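Local coordinates for endosialidase (Enterobacteria phage phi92, PDB 4HIZ), which hydrolyses polysialic acid chains from within, probably cutting both alpha-2,8 and alpha-2,9 linkages of the bacterial capsule as part of the phage particle, at residues R337-Y343 against E383-R389; P316-G320 against A344-P350; Y360-T366 against H395-F401. All blocks are in the same frame, centred on the assembly; numbering follows the deposited sequence.

Contact 1 (R337-Y343 against E383-R389); sequences RTISQEY and ENWNYLR. With CA (calcium ion), chain B.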
loop_
_atom_site.group_PDB
_atom_site.type_symbol
_atom_site.label_atom_id
_atom_site.label_comp_id
_atom_site.label_asym_id
_atom_site.label_seq_id
_atom_site.Cartn_x
_atom_site.Cartn_y
_atom_site.Cartn_z
ATOM N N ARG A 337 10.906 16.862 -42.381
ATOM C CA ARG A 337 9.900 16.842 -43.440
ATOM C C ARG A 337 8.628 17.474 -42.916
ATOM O O ARG A 337 8.023 16.946 -41.966
ATOM C CB ARG A 337 9.663 15.403 -43.900
ATOM C CG ARG A 337 10.940 14.805 -44.573
ATOM C CD ARG A 337 10.828 13.341 -44.878
ATOM N NE ARG A 337 12.077 12.892 -45.516
ATOM C CZ ARG A 337 12.260 11.706 -46.064
ATOM N NH1 ARG A 337 11.276 10.832 -46.082
ATOM N NH2 ARG A 337 13.429 11.419 -46.631
ATOM N N THR A 338 8.229 18.596 -43.492
ATOM C CA THR A 338 7.134 19.384 -42.883
ATOM C C THR A 338 5.830 19.295 -43.662
ATOM O O THR A 338 5.822 19.003 -44.875
ATOM C CB THR A 338 7.513 20.883 -42.759
ATOM O OG1 THR A 338 7.850 21.403 -44.047
ATOM C CG2 THR A 338 8.713 21.056 -41.820
ATOM N N ILE A 339 4.728 19.548 -42.961
ATOM C CA ILE A 339 3.446 19.710 -43.625
ATOM C C ILE A 339 3.334 21.165 -44.093
ATOM O O ILE A 339 4.154 22.021 -43.722
ATOM C CB ILE A 339 2.270 19.329 -42.685
ATOM C CG1 ILE A 339 2.126 20.328 -41.516
ATOM C CG2 ILE A 339 2.459 17.901 -42.184
ATOM C CD1 ILE A 339 0.819 20.088 -40.691
ATOM N N SER A 340 2.349 21.440 -44.933
ATOM C CA SER A 340 2.156 22.767 -45.523
ATOM C C SER A 340 1.889 23.837 -44.471
ATOM O O SER A 340 1.273 23.547 -43.433
ATOM C CB SER A 340 0.971 22.717 -46.491
ATOM O OG SER A 340 1.183 21.755 -47.521
ATOM N N GLN A 341 2.272 25.079 -44.764
ATOM C CA GLN A 341 2.102 26.168 -43.821
ATOM C C GLN A 341 0.638 26.335 -43.402
ATOM O O GLN A 341 0.339 26.632 -42.231
ATOM C CB GLN A 341 2.617 27.472 -44.461
ATOM C CG GLN A 341 2.768 28.580 -43.424
ATOM C CD GLN A 341 3.881 28.242 -42.469
ATOM O OE1 GLN A 341 5.036 28.082 -42.890
ATOM N NE2 GLN A 341 3.555 28.107 -41.186
ATOM N N GLU A 342 -0.267 26.127 -44.356
ATOM C CA GLU A 342 -1.707 26.271 -44.116
ATOM C C GLU A 342 -2.166 25.453 -42.908
ATOM O O GLU A 342 -3.042 25.879 -42.142
ATOM C CB GLU A 342 -2.479 25.813 -45.360
ATOM C CG GLU A 342 -3.974 25.779 -45.210
ATOM C CD GLU A 342 -4.708 25.473 -46.507
ATOM O OE1 GLU A 342 -4.046 25.174 -47.525
ATOM O OE2 GLU A 342 -5.958 25.534 -46.509
ATOM N N TYR A 343 -1.592 24.265 -42.764
ATOM C CA TYR A 343 -2.029 23.329 -41.716
ATOM C C TYR A 343 -1.088 23.334 -40.512
ATOM O O TYR A 343 -1.444 22.839 -39.445
ATOM C CB TYR A 343 -2.151 21.927 -42.329
ATOM C CG TYR A 343 -3.233 21.890 -43.382
ATOM C CD1 TYR A 343 -4.580 21.864 -43.014
ATOM C CD2 TYR A 343 -2.916 21.976 -44.750
ATOM C CE1 TYR A 343 -5.581 21.865 -43.973
ATOM C CE2 TYR A 343 -3.908 21.991 -45.698
ATOM C CZ TYR A 343 -5.230 21.922 -45.317
ATOM O OH TYR A 343 -6.207 21.905 -46.294
ATOM N N GLU A 383 7.152 13.481 -47.540
ATOM C CA GLU A 383 7.514 14.513 -48.508
ATOM C C GLU A 383 6.291 15.263 -49.015
ATOM O O GLU A 383 6.362 16.453 -49.264
ATOM C CB GLU A 383 8.273 13.918 -49.696
ATOM C CG GLU A 383 9.488 13.118 -49.300
ATOM C CD GLU A 383 10.754 13.917 -49.358
ATOM O OE1 GLU A 383 10.840 14.956 -48.668
ATOM O OE2 GLU A 383 11.660 13.506 -50.114
ATOM N N ASN A 384 5.174 14.556 -49.181
ATOM C CA ASN A 384 3.924 15.171 -49.640
ATOM C C ASN A 384 2.754 14.607 -48.866
ATOM O O ASN A 384 2.735 13.409 -48.582
ATOM C CB ASN A 384 3.724 14.886 -51.121
ATOM C CG ASN A 384 4.758 15.604 -51.979
ATOM O OD1 ASN A 384 4.647 16.799 -52.211
ATOM N ND2 ASN A 384 5.784 14.889 -52.391
ATOM N N TRP A 385 1.768 15.451 -48.559
ATOM C CA TRP A 385 0.657 15.025 -47.733
ATOM C C TRP A 385 -0.670 15.358 -48.395
ATOM O O TRP A 385 -0.750 16.306 -49.199
ATOM C CB TRP A 385 0.726 15.772 -46.411
ATOM C CG TRP A 385 1.944 15.527 -45.612
ATOM C CD1 TRP A 385 3.144 16.188 -45.715
ATOM C CD2 TRP A 385 2.096 14.577 -44.535
ATOM N NE1 TRP A 385 4.038 15.692 -44.785
ATOM C CE2 TRP A 385 3.419 14.708 -44.050
ATOM C CE3 TRP A 385 1.245 13.614 -43.953
ATOM C CZ2 TRP A 385 3.918 13.928 -43.011
ATOM C CZ3 TRP A 385 1.750 12.834 -42.913
ATOM C CH2 TRP A 385 3.075 12.998 -42.452
ATOM N N ASN A 386 -1.699 14.580 -48.050
ATOM C CA ASN A 386 -3.101 14.889 -48.326
ATOM C C ASN A 386 -3.752 15.245 -46.981
ATOM O O ASN A 386 -3.545 14.526 -45.993
ATOM C CB ASN A 386 -3.775 13.638 -48.881
ATOM C CG ASN A 386 -3.202 13.253 -50.236
ATOM O OD1 ASN A 386 -2.631 12.172 -50.417
ATOM N ND2 ASN A 386 -3.328 14.159 -51.181
ATOM N N TYR A 387 -4.522 16.338 -46.938
ATOM C CA TYR A 387 -5.015 16.909 -45.683
ATOM C C TYR A 387 -6.522 16.891 -45.587
ATOM O O TYR A 387 -7.225 17.105 -46.605
ATOM C CB TYR A 387 -4.606 18.390 -45.613
ATOM C CG TYR A 387 -3.126 18.620 -45.740
ATOM C CD1 TYR A 387 -2.285 18.433 -44.649
ATOM C CD2 TYR A 387 -2.566 19.025 -46.957
ATOM C CE1 TYR A 387 -0.905 18.653 -44.750
ATOM C CE2 TYR A 387 -1.198 19.246 -47.077
ATOM C CZ TYR A 387 -0.371 19.062 -45.967
ATOM O OH TYR A 387 0.989 19.287 -46.095
ATOM N N LEU A 388 -7.007 16.710 -44.353
ATOM C CA LEU A 388 -8.421 16.851 -44.039
ATOM C C LEU A 388 -8.538 17.643 -42.730
ATOM O O LEU A 388 -8.176 17.131 -41.662
ATOM C CB LEU A 388 -9.060 15.468 -43.840
ATOM C CG LEU A 388 -9.256 14.579 -45.078
ATOM C CD1 LEU A 388 -9.642 13.161 -44.658
ATOM C CD2 LEU A 388 -10.342 15.170 -45.977
ATOM N N ARG A 389 -9.037 18.869 -42.799
ATOM C CA ARG A 389 -9.233 19.646 -41.580
ATOM C C ARG A 389 -10.449 19.117 -40.824
ATOM O O ARG A 389 -11.511 18.910 -41.419
ATOM C CB ARG A 389 -9.475 21.115 -41.964
ATOM C CG ARG A 389 -9.655 22.046 -40.760
ATOM C CD ARG A 389 -8.320 22.478 -40.199
ATOM N NE ARG A 389 -7.596 23.371 -41.119
ATOM C CZ ARG A 389 -6.460 23.976 -40.806
ATOM N NH1 ARG A 389 -5.880 23.771 -39.620
ATOM N NH2 ARG A 389 -5.882 24.805 -41.683
HETATM CA CA CA B . 7.104 18.837 -48.935
HETATM O O HOH W 1 13.378 14.946 -47.482
HETATM O O HOH W 2 4.927 19.409 -47.557
HETATM O O HOH W 3 7.656 20.520 -47.191
HETATM O O HOH W 4 7.398 17.631 -46.671
HETATM O O HOH W 5 -3.637 25.577 -39.499
HETATM O O HOH W 6 -7.109 25.891 -44.115
HETATM O O HOH W 7 6.660 18.798 -51.268
HETATM O O HOH W 8 7.613 20.624 -50.224
#

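Contact 2 (P316-G320 against A344-P350); sequences PRRLG and ADNAAEP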
loop_
_atom_site.group_PDB
_atom_site.type_symbol
_atom_site.label_atom_id
_atom_site.label_comp_id
_atom_site.label_asym_id
_atom_site.label_seq_id
_atom_site.Cartn_x
_atom_site.Cartn_y
_atom_site.Cartn_z
ATOM N N PRO A 316 7.323 32.035 -38.821
ATOM C CA PRO A 316 6.253 31.089 -39.169
ATOM C C PRO A 316 6.456 29.744 -38.473
ATOM O O PRO A 316 7.584 29.276 -38.357
ATOM C CB PRO A 316 6.400 30.949 -40.691
ATOM C CG PRO A 316 7.876 31.168 -40.925
ATOM C CD PRO A 316 8.286 32.226 -39.922
ATOM N N ARG A 317 5.364 29.145 -38.001
ATOM C CA ARG A 317 5.462 27.810 -37.391
ATOM C C ARG A 317 5.926 26.775 -38.409
ATOM O O ARG A 317 5.710 26.931 -39.623
ATOM C CB ARG A 317 4.102 27.365 -36.853
ATOM C CG ARG A 317 3.636 28.170 -35.659
ATOM C CD ARG A 317 2.580 27.434 -34.866
ATOM N NE ARG A 317 2.164 28.311 -33.791
ATOM C CZ ARG A 317 1.565 27.907 -32.705
ATOM N NH1 ARG A 317 1.309 26.612 -32.551
ATOM N NH2 ARG A 317 1.231 28.799 -31.778
ATOM N N ARG A 318 6.554 25.704 -37.916
ATOM C CA ARG A 318 6.816 24.518 -38.735
ATOM C C ARG A 318 6.303 23.313 -37.960
ATOM O O ARG A 318 6.376 23.306 -36.734
ATOM C CB ARG A 318 8.310 24.313 -38.998
ATOM C CG ARG A 318 8.881 25.112 -40.202
ATOM C CD ARG A 318 9.087 26.540 -39.816
ATOM N NE ARG A 318 9.715 27.297 -40.923
ATOM C CZ ARG A 318 9.029 27.873 -41.901
ATOM N NH1 ARG A 318 7.699 27.781 -41.897
ATOM N NH2 ARG A 318 9.667 28.555 -42.869
ATOM N N LEU A 319 5.771 22.320 -38.660
ATOM C CA LEU A 319 5.324 21.104 -37.971
ATOM C C LEU A 319 5.600 19.959 -38.923
ATOM O O LEU A 319 5.368 20.076 -40.143
ATOM C CB LEU A 319 3.828 21.226 -37.710
ATOM C CG LEU A 319 3.220 20.045 -36.932
ATOM C CD1 LEU A 319 2.068 20.522 -35.993
ATOM C CD2 LEU A 319 2.724 18.923 -37.853
ATOM N N GLY A 320 6.085 18.839 -38.397
ATOM C CA GLY A 320 6.265 17.704 -39.288
ATOM C C GLY A 320 6.960 16.583 -38.569
ATOM O O GLY A 320 6.664 16.307 -37.387
ATOM N N ALA A 344 0.104 23.930 -40.674
ATOM C CA ALA A 344 1.032 24.108 -39.537
ATOM C C ALA A 344 0.679 25.319 -38.671
ATOM O O ALA A 344 1.027 25.356 -37.476
ATOM C CB ALA A 344 2.484 24.254 -40.036
ATOM N N ASP A 345 0.035 26.333 -39.265
ATOM C CA ASP A 345 -0.312 27.539 -38.496
ATOM C C ASP A 345 -1.219 27.110 -37.346
ATOM O O ASP A 345 -2.037 26.208 -37.520
ATOM C CB ASP A 345 -1.081 28.556 -39.354
ATOM C CG ASP A 345 -0.202 29.198 -40.411
ATOM O OD1 ASP A 345 1.028 29.212 -40.203
ATOM O OD2 ASP A 345 -0.732 29.716 -41.428
ATOM N N ASN A 346 -1.068 27.745 -36.192
ATOM C CA ASN A 346 -1.928 27.382 -35.049
ATOM C C ASN A 346 -1.986 25.874 -34.754
ATOM O O ASN A 346 -3.044 25.349 -34.410
ATOM C CB ASN A 346 -3.352 27.872 -35.305
ATOM C CG ASN A 346 -3.402 29.360 -35.635
ATOM O OD1 ASN A 346 -3.870 29.786 -36.718
ATOM N ND2 ASN A 346 -2.888 30.149 -34.733
ATOM N N ALA A 347 -0.851 25.200 -34.871
ATOM C CA ALA A 347 -0.808 23.742 -34.701
ATOM C C ALA A 347 0.416 23.320 -33.899
ATOM O O ALA A 347 1.405 24.064 -33.808
ATOM C CB ALA A 347 -0.854 23.051 -36.085
ATOM N N ALA A 348 0.351 22.109 -33.333
ATOM C CA ALA A 348 1.405 21.592 -32.466
ATOM C C ALA A 348 1.276 20.079 -32.389
ATOM O O ALA A 348 0.263 19.512 -32.821
ATOM C CB ALA A 348 1.215 22.160 -31.037
ATOM N N GLU A 349 2.318 19.446 -31.839
ATOM C CA GLU A 349 2.212 18.086 -31.295
ATOM C C GLU A 349 1.564 17.075 -32.211
ATOM O O GLU A 349 0.517 16.502 -31.884
ATOM C CB GLU A 349 1.471 18.148 -29.952
ATOM C CG GLU A 349 2.336 18.826 -28.900
ATOM C CD GLU A 349 1.622 19.056 -27.568
ATOM O OE1 GLU A 349 0.429 18.690 -27.435
ATOM O OE2 GLU A 349 2.259 19.629 -26.653
ATOM N N PRO A 350 2.192 16.820 -33.360
ATOM C CA PRO A 350 1.672 15.789 -34.261
ATOM C C PRO A 350 1.742 14.383 -33.656
ATOM O O PRO A 350 2.768 14.030 -33.073
ATOM C CB PRO A 350 2.608 15.868 -35.475
ATOM C CG PRO A 350 3.910 16.427 -34.888
ATOM C CD PRO A 350 3.431 17.446 -33.870
HETATM O O HOH W 9 2.730 30.378 -38.261
#

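Contact 3 (Y360-T366 against H395-F401); sequences YLTTRGT and HHTNLPF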
loop_
_atom_site.group_PDB
_atom_site.type_symbol
_atom_site.label_atom_id
_atom_site.label_comp_id
_atom_site.label_asym_id
_atom_site.label_seq_id
_atom_site.Cartn_x
_atom_site.Cartn_y
_atom_site.Cartn_z
ATOM N N TYR A 360 0.317 8.315 -41.316
ATOM C CA TYR A 360 -0.818 9.160 -40.896
ATOM C C TYR A 360 -0.362 10.109 -39.819
ATOM O O TYR A 360 0.520 9.783 -39.026
ATOM C CB TYR A 360 -1.933 8.248 -40.320
ATOM C CG TYR A 360 -2.459 7.270 -41.350
ATOM C CD1 TYR A 360 -3.451 7.660 -42.260
ATOM C CD2 TYR A 360 -1.946 5.966 -41.434
ATOM C CE1 TYR A 360 -3.933 6.779 -43.236
ATOM C CE2 TYR A 360 -2.430 5.065 -42.389
ATOM C CZ TYR A 360 -3.416 5.483 -43.287
ATOM O OH TYR A 360 -3.892 4.610 -44.233
ATOM N N LEU A 361 -0.951 11.307 -39.811
ATOM C CA LEU A 361 -0.557 12.351 -38.866
ATOM C C LEU A 361 -1.803 13.112 -38.431
ATOM O O LEU A 361 -2.682 13.396 -39.247
ATOM C CB LEU A 361 0.451 13.306 -39.565
ATOM C CG LEU A 361 0.936 14.546 -38.779
ATOM C CD1 LEU A 361 2.359 14.960 -39.225
ATOM C CD2 LEU A 361 0.015 15.767 -38.939
ATOM N N THR A 362 -1.903 13.420 -37.137
ATOM C CA THR A 362 -2.924 14.394 -36.700
ATOM C C THR A 362 -2.242 15.528 -35.976
ATOM O O THR A 362 -1.183 15.325 -35.373
ATOM C CB THR A 362 -3.896 13.773 -35.654
ATOM O OG1 THR A 362 -3.144 13.323 -34.523
ATOM C CG2 THR A 362 -4.674 12.626 -36.248
ATOM N N THR A 363 -2.847 16.725 -35.998
ATOM C CA THR A 363 -2.261 17.836 -35.268
ATOM C C THR A 363 -3.157 18.229 -34.122
ATOM O O THR A 363 -4.353 17.917 -34.107
ATOM C CB THR A 363 -2.119 19.114 -36.149
ATOM O OG1 THR A 363 -3.413 19.493 -36.626
ATOM C CG2 THR A 363 -1.204 18.864 -37.364
ATOM N N ARG A 364 -2.546 18.898 -33.158
ATOM C CA ARG A 364 -3.265 19.647 -32.131
ATOM C C ARG A 364 -3.499 21.083 -32.628
ATOM O O ARG A 364 -2.553 21.745 -33.076
ATOM C CB ARG A 364 -2.378 19.758 -30.896
ATOM C CG ARG A 364 -2.928 20.721 -29.813
ATOM C CD ARG A 364 -2.055 20.584 -28.575
ATOM N NE ARG A 364 -2.289 21.674 -27.646
ATOM C CZ ARG A 364 -1.768 21.745 -26.429
ATOM N NH1 ARG A 364 -0.981 20.779 -25.974
ATOM N NH2 ARG A 364 -2.056 22.781 -25.652
ATOM N N GLY A 365 -4.729 21.571 -32.507
ATOM C CA GLY A 365 -5.034 22.982 -32.805
ATOM C C GLY A 365 -4.685 23.825 -31.580
ATOM O O GLY A 365 -4.913 23.378 -30.433
ATOM N N THR A 366 -4.170 25.046 -31.779
ATOM C CA THR A 366 -3.745 25.810 -30.619
ATOM C C THR A 366 -4.617 27.028 -30.358
ATOM O O THR A 366 -4.366 27.784 -29.403
ATOM C CB THR A 366 -2.255 26.217 -30.701
ATOM O OG1 THR A 366 -2.048 27.012 -31.880
ATOM C CG2 THR A 366 -1.330 24.947 -30.752
ATOM N N HIS A 395 -9.203 21.944 -30.750
ATOM C CA HIS A 395 -8.062 22.630 -30.159
ATOM C C HIS A 395 -7.723 22.121 -28.749
ATOM O O HIS A 395 -8.561 21.491 -28.072
ATOM C CB HIS A 395 -8.316 24.157 -30.152
ATOM C CG HIS A 395 -9.476 24.555 -29.296
ATOM N ND1 HIS A 395 -10.786 24.375 -29.683
ATOM C CD2 HIS A 395 -9.521 25.132 -28.073
ATOM C CE1 HIS A 395 -11.595 24.817 -28.729
ATOM N NE2 HIS A 395 -10.849 25.281 -27.741
ATOM N N HIS A 396 -6.480 22.373 -28.347
ATOM C CA HIS A 396 -5.941 22.162 -26.993
ATOM C C HIS A 396 -5.599 20.735 -26.670
ATOM O O HIS A 396 -5.039 20.454 -25.583
ATOM C CB HIS A 396 -6.865 22.695 -25.871
ATOM C CG HIS A 396 -6.939 24.184 -25.806
ATOM N ND1 HIS A 396 -6.110 25.024 -26.527
ATOM C CD2 HIS A 396 -7.750 24.983 -25.075
ATOM C CE1 HIS A 396 -6.427 26.284 -26.257
ATOM N NE2 HIS A 396 -7.417 26.286 -25.378
ATOM N N THR A 397 -5.930 19.840 -27.597
ATOM C CA THR A 397 -5.663 18.412 -27.360
ATOM C C THR A 397 -4.834 17.837 -28.500
ATOM O O THR A 397 -5.091 18.132 -29.683
ATOM C CB THR A 397 -6.988 17.603 -27.151
ATOM O OG1 THR A 397 -6.680 16.230 -26.871
ATOM C CG2 THR A 397 -7.901 17.625 -28.377
ATOM N N ASN A 398 -3.856 16.994 -28.159
ATOM C CA ASN A 398 -3.318 16.116 -29.194
ATOM C C ASN A 398 -4.374 15.058 -29.521
ATOM O O ASN A 398 -5.302 14.829 -28.734
ATOM C CB ASN A 398 -1.959 15.490 -28.807
ATOM C CG ASN A 398 -2.070 14.530 -27.651
ATOM O OD1 ASN A 398 -2.792 14.803 -26.725
ATOM N ND2 ASN A 398 -1.356 13.436 -27.687
ATOM N N LEU A 399 -4.225 14.400 -30.667
ATOM C CA LEU A 399 -5.222 13.445 -31.154
ATOM C C LEU A 399 -4.552 12.113 -31.488
ATOM O O LEU A 399 -4.348 11.775 -32.662
ATOM C CB LEU A 399 -5.946 13.973 -32.397
ATOM C CG LEU A 399 -6.844 15.216 -32.181
ATOM C CD1 LEU A 399 -7.534 15.597 -33.512
ATOM C CD2 LEU A 399 -7.905 14.945 -31.129
ATOM N N PRO A 400 -4.175 11.357 -30.465
ATOM C CA PRO A 400 -3.521 10.062 -30.728
ATOM C C PRO A 400 -4.512 9.055 -31.284
ATOM O O PRO A 400 -5.755 9.170 -31.132
ATOM C CB PRO A 400 -2.976 9.646 -29.350
ATOM C CG PRO A 400 -4.033 10.219 -28.403
ATOM C CD PRO A 400 -4.331 11.620 -29.020
ATOM N N PHE A 401 -3.977 8.047 -31.965
ATOM C CA PHE A 401 -4.860 7.178 -32.719
ATOM C C PHE A 401 -4.165 5.873 -33.039
ATOM O O PHE A 401 -2.928 5.769 -32.944
ATOM C CB PHE A 401 -5.295 7.855 -34.037
ATOM C CG PHE A 401 -4.153 8.105 -34.990
ATOM C CD1 PHE A 401 -3.408 9.288 -34.890
ATOM C CD2 PHE A 401 -3.821 7.163 -35.975
ATOM C CE1 PHE A 401 -2.333 9.541 -35.771
ATOM C CE2 PHE A 401 -2.744 7.430 -36.866
ATOM C CZ PHE A 401 -2.007 8.594 -36.741
HETATM O O HOH W 10 -2.027 15.336 -32.408
HETATM O O HOH W 11 -3.496 24.596 -27.421
HETATM O O HOH W 12 -6.593 19.928 -30.898
#

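Contact 1 (R337-Y343 against E383-R389)
Tyr343 and Tyr387 form an offset stack, centroids 4.2 Å apart and planes 14° from parallel, between the short helix that follows the outermost strand of one beta-propeller blade and the outermost strand, 386-389, of the next. Tyr387 also lays its CB over the Tyr343 face, while its ring edge meets CB of Ile339. Farther along, CG2 of Ile339 sits over the five-membered ring of Trp385, 3.8 Å from its centroid, a CH-pi contact that the branch reaches by lying anti to the carbonyl carbon.

Outside this apolar centre, the Tyr387 hydroxyl OH accepts a 2.8 Å hydrogen bond from Ser340 N, just before the helix. Arg389, bent at chi2 and chi3 (83° and 69°), folds back so that one guanidinium face lies over Tyr343 CD1; its NH2 donates to Glu342 O at 3.1 Å from above the carbonyl plane, and its NH1 is hydrogen-bonded to Gly372 O. At the other end Glu383 stacks its carboxylate on the Arg337 guanidinium in a long, purely electrostatic salt bridge, while Arg337 NH1 is held by Leu381 O. The calcium ion takes Glu383 O at 2.5 Å and reaches Thr338 O through water, one ligand water donating to that oxygen at 2.8 Å.

Contact 2 (P316-G320 against A344-P350)
Leu319 supplies most of the apolar contact, joining one propeller blade to the start of the innermost strand of the next, where strands 318-320 and 347-350 run nearly parallel, their axes 7.4 Å apart at closest and 25° from alignment. Its CB meets CB of Ala344 at 4.0 Å. CG lies anti to the backbone N, which points the branch at strand 347-350; CD1 packs on CB of Ala347, and CD2 meets Pro350 CB tip to tip at 3.9 Å. The proline ring also brings CG against Gly320 O.

Hydrogen bonding is concentrated at Arg317. Its chain runs extended from CG to NE, passing CD beside Ala344 O and carrying the guanidinium across the type II turn Ala344-Ala347. There NH1 donates to Ala347 O at 2.8 Å; the oxygen lies in the guanidinium plane, but the donor stands 49° out of the carbonyl plane and the N-H...O angle is 143°. One face of the group lies over Asn346.

A water completes the polar edge, accepting from Arg317 N at 2.9 Å and donating to Asp345 OD1, which Gln341 also binds. The small alanine side chains are consistent with the close approach of Leu319 CD1 to the backbone, 3.5 Å from Ala348 N. At the turn a charged side chain is thus held by a neutral carbonyl through a bent bond, while the Asp345 carboxylate is reached through water.

Contact 3 (Y360-T366 against H395-F401)
Thr362 OG1 donates a 2.7 Å hydrogen bond to Leu399 O and accepts one from a water that in turn takes Leu399 N, so both backbone polar atoms of Leu399 are satisfied, O directly by the hydroxyl and N by the water. The torsion (chi1 59°) places OG1 between the backbone N and the carbonyl carbon and turns CG2 toward CD1 of Phe401. The Phe401 ring also brings CZ to Tyr360 CB, 3.6 Å away, an apolar end to the contact.

At the other end the two chains meet backbone to backbone. His396 N donates to Gly365 O at 2.8 Å along a nearly straight path (172°), and His395 CA makes a CH...O contact with the same oxygen. Gly365 N and Thr397 O are joined by a second water, which accepts from the nitrogen and donates to the oxygen at 2.6 Å.

The extended Arg364 side chain lies along the 396-397 backbone, its CG 3.4 Å from Thr397 O and its guanidinium face over His396 O, whose hydrogen bond comes from Arg415. Arg364 NH1 forms a salt bridge with Glu349 OE1, and NH2 donates to a water also bound to His396 ND1; His396 NE2 is hydrogen-bonded to Asp426 OD1. Water thus fills in where the connection between two beta-propeller blades runs alongside strand 358-365, roughly antiparallel to it, before starting the next blade's innermost strand at Phe401.

In the fold
All three contacts lie on one side of the chain's centre, within the catalytic beta-propeller domain. Their centres are about 10 Å apart for contacts 1 and 2 and for contacts 2 and 3, and about 14 Å for contacts 1 and 3. Contacts 1 and 2 join the sheet whose last two strands are 318-324 and 335-338 to the blade of strands 347-355, 358-365, 374-378 and 386-389; contact 3 links that blade to the chain leading into strand 401-404. Along the sequence contact 1 interleaves with each of the others, whereas contact 2 closes before contact 3 opens. Together they fasten the 347-389 blade to the preceding one and to the start of the following one at 401-404.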